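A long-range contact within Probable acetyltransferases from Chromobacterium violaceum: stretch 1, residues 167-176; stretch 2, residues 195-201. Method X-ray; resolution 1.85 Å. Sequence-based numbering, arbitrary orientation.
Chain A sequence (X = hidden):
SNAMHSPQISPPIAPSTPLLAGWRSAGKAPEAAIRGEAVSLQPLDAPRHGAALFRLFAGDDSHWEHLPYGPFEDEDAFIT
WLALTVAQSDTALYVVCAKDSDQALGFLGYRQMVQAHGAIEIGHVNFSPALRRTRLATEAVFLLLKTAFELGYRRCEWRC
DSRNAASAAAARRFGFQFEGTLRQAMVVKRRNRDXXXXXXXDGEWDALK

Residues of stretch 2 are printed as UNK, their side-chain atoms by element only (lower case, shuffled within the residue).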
# COMPACT_ATOMS: atom_id res chain seq x y z
N SER A 167 6.92 4.14 -18.66
CA SER A 167 7.14 4.33 -17.23
C SER A 167 8.03 3.24 -16.63
O SER A 167 8.91 3.57 -15.84
CB SER A 167 5.81 4.51 -16.49
OG SER A 167 5.98 4.59 -15.09
N ALA A 168 7.81 1.99 -17.00
CA ALA A 168 8.66 0.90 -16.58
C ALA A 168 10.12 1.11 -17.00
O ALA A 168 11.04 0.89 -16.22
CB ALA A 168 8.12 -0.42 -17.13
N ALA A 169 10.33 1.66 -18.17
CA ALA A 169 11.69 1.80 -18.70
C ALA A 169 12.34 2.99 -18.01
O ALA A 169 13.54 2.96 -17.66
CB ALA A 169 11.67 1.99 -20.24
N ALA A 170 11.52 4.01 -17.74
CA ALA A 170 11.99 5.12 -16.92
C ALA A 170 12.44 4.68 -15.53
O ALA A 170 13.47 5.06 -15.07
CB ALA A 170 10.87 6.26 -16.79
N ALA A 171 11.60 3.94 -14.84
CA ALA A 171 12.01 3.43 -13.54
C ALA A 171 13.36 2.73 -13.59
O ALA A 171 14.28 2.98 -12.80
CB ALA A 171 10.90 2.48 -12.96
N ARG A 172 13.51 1.82 -14.53
CA ARG A 172 14.78 1.09 -14.65
C ARG A 172 15.95 2.02 -15.00
O ARG A 172 17.04 1.85 -14.47
CB ARG A 172 14.64 -0.09 -15.64
CG ARG A 172 13.86 -1.24 -15.09
CD ARG A 172 13.54 -2.27 -16.19
NE ARG A 172 12.78 -3.46 -15.82
CZ ARG A 172 13.24 -4.47 -15.08
NH1 ARG A 172 14.45 -4.47 -14.56
NH2 ARG A 172 12.49 -5.52 -14.89
N ARG A 173 15.68 3.01 -15.81
CA ARG A 173 16.69 3.94 -16.25
C ARG A 173 17.15 4.74 -15.04
O ARG A 173 18.29 5.01 -14.92
CB ARG A 173 16.10 4.82 -17.32
CG ARG A 173 17.02 5.76 -17.94
CD ARG A 173 16.58 6.25 -19.28
NE ARG A 173 15.23 6.73 -19.31
CZ ARG A 173 14.27 6.20 -20.06
NH1 ARG A 173 13.09 6.74 -20.04
NH2 ARG A 173 14.50 5.16 -20.85
N PHE A 174 16.24 5.08 -14.16
CA PHE A 174 16.55 5.84 -12.93
C PHE A 174 17.23 5.01 -11.86
O PHE A 174 17.76 5.54 -10.90
CB PHE A 174 15.28 6.51 -12.38
CG PHE A 174 14.69 7.56 -13.30
CD1 PHE A 174 15.50 8.38 -14.09
CD2 PHE A 174 13.34 7.68 -13.42
CE1 PHE A 174 14.92 9.37 -14.95
CE2 PHE A 174 12.74 8.65 -14.26
CZ PHE A 174 13.53 9.48 -15.04
N GLY A 175 17.24 3.72 -12.01
CA GLY A 175 17.93 2.84 -11.11
C GLY A 175 17.04 2.16 -10.06
O GLY A 175 17.56 1.57 -9.14
N PHE A 176 15.72 2.28 -10.17
CA PHE A 176 14.81 1.45 -9.38
C PHE A 176 14.96 -0.00 -9.82
O PHE A 176 15.22 -0.28 -11.03
CB PHE A 176 13.35 1.88 -9.60
CG PHE A 176 13.03 3.27 -9.11
CD1 PHE A 176 12.53 3.48 -7.85
CD2 PHE A 176 13.20 4.41 -9.95
CE1 PHE A 176 12.16 4.77 -7.41
CE2 PHE A 176 12.86 5.72 -9.49
CZ PHE A 176 12.37 5.86 -8.26
N UNK A 195 -0.23 -3.98 -11.76
CA UNK A 195 0.72 -2.97 -11.39
C UNK A 195 2.13 -3.50 -11.22
O UNK A 195 2.34 -4.33 -10.43
o UNK A 195 -0.88 -1.63 -10.25
c UNK A 195 0.33 -2.34 -10.08
c UNK A 195 1.42 -1.40 -9.61
N UNK A 196 3.09 -2.95 -11.94
CA UNK A 196 4.48 -3.25 -11.67
C UNK A 196 4.97 -2.41 -10.49
O UNK A 196 4.70 -1.16 -10.44
c UNK A 196 5.20 -3.69 -14.12
n UNK A 196 5.18 -4.48 -16.18
n UNK A 196 4.86 -5.02 -14.12
c UNK A 196 4.86 -5.47 -15.38
c UNK A 196 5.43 -3.36 -15.43
c UNK A 196 5.37 -2.86 -12.88
N UNK A 197 5.71 -3.05 -9.57
CA UNK A 197 6.32 -2.37 -8.43
C UNK A 197 7.82 -2.42 -8.55
O UNK A 197 8.43 -3.51 -8.76
c UNK A 197 5.88 -2.96 -7.07
c UNK A 197 6.55 -2.19 -5.89
c UNK A 197 4.35 -2.95 -6.94
N UNK A 198 8.43 -1.23 -8.48
CA UNK A 198 9.83 -1.04 -8.49
C UNK A 198 10.24 -0.32 -7.19
O UNK A 198 9.44 0.39 -6.65
c UNK A 198 10.26 -0.14 -9.63
c UNK A 198 9.23 -1.47 -13.57
c UNK A 198 9.89 -0.62 -11.00
c UNK A 198 8.33 -0.74 -12.82
c UNK A 198 8.65 -0.33 -11.55
c UNK A 198 10.49 -1.71 -13.09
c UNK A 198 10.83 -1.29 -11.79
N UNK A 199 11.50 -0.42 -6.78
CA UNK A 199 11.96 0.28 -5.60
C UNK A 199 13.41 0.62 -5.62
O UNK A 199 14.21 -0.02 -6.31
c UNK A 199 11.66 -0.51 -4.32
o UNK A 199 12.57 -1.58 -4.17
N UNK A 200 13.75 1.63 -4.83
CA UNK A 200 15.12 2.06 -4.59
C UNK A 200 15.33 2.21 -3.08
O UNK A 200 14.65 3.00 -2.42
c UNK A 200 15.40 3.38 -5.30
se UNK A 200 17.71 5.11 -5.62
c UNK A 200 16.30 4.33 -4.52
c UNK A 200 18.48 3.46 -6.34
N UNK A 201 16.27 1.44 -2.55
CA UNK A 201 16.51 1.36 -1.15
C UNK A 201 17.55 2.39 -0.78
O UNK A 201 18.35 2.84 -1.63
c UNK A 201 14.73 -1.00 -0.67
c UNK A 201 16.20 -1.24 -1.13
c UNK A 201 16.76 -2.45 -0.41
c UNK A 201 17.04 -0.01 -0.81

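Position 195 carries three side-chain atoms: a carbon bearing one oxygen and one carbon. The side chain is out of reach of stretch 1. A branch at the first carbon with one hydroxyl fits threonine. This is Thr195.

Position 196 has one carbon followed by a five-membered ring of three carbons and two nitrogens. That ring is an imidazole. CA-to-CB points toward the helix, and one ring carbon lies near the methyl of Ala168. The residue is His196. The distance from Ala168 CB to His196 CD2 is 4.3 Å, a loose contact. His196 ND1 is hydrogen-bonded elsewhere in the structure.

Position 197 has three carbons, one carrying the other two. No polar atom is present, and nothing on stretch 1 is within reach. This is Val197.

Position 198 has one carbon and then a six-membered ring, all carbon, with no oxygen attached. The ring lies against Ala168, Ala171, Arg172 and Phe176. It is Phe198, with chi1 in the m well. Ala171 CB sits over one face, 3.8 Å from the ring centroid and 12° off the normal, a CH-pi contact. Ala168 CB approaches Phe198 CZ at 3.9 Å, and Arg172 CG approaches Phe198 CE1 at 3.9 Å. Phe176 CB meets Phe198 CB at 3.7 Å.

Position 199 has one carbon and one oxygen, the smallest hydroxyl side chain. CA-to-CB points away from stretch 1, and the side chain stays clear of it. The backbone makes the contact: Phe176 CA lies 3.5 Å from the backbone O of 199, in a CA-H...O geometry. This is Ser199.

Position 200 has an unbranched chain of two carbons, selenium and a terminal carbon. Its CB is 3.8 Å from Phe176 CD1, and its terminal carbon lies against Gly175 O. The selenium identifies selenomethionine, Met200 in the sequence. Met200 CE is 3.5 Å from Gly175 O.

Position 201 has four carbons, forked at the second, and is out of reach of stretch 1. This is Leu201, at the N-cap position right before a helix.

The helix and strand run nearly parallel, 16° apart, with their axes 9.3 Å apart at closest approach. No hydrogen bond joins the stretches; the contact is mainly apolar packing. Phe198 is its centre, with the largest area covered, 110 Å². The methyls of Ala168 and Ala171 pack against its ring. At the helix end, Gly175 takes a positive phi in a Schellman motif, where Phe176 N bonds to Ala171 O at 3.1 Å. The chain then brings Phe176 beside 198-200. Together the stretches bury 396 Å², both sides summed.

Stretch 2, residues 195-201: THVFSML
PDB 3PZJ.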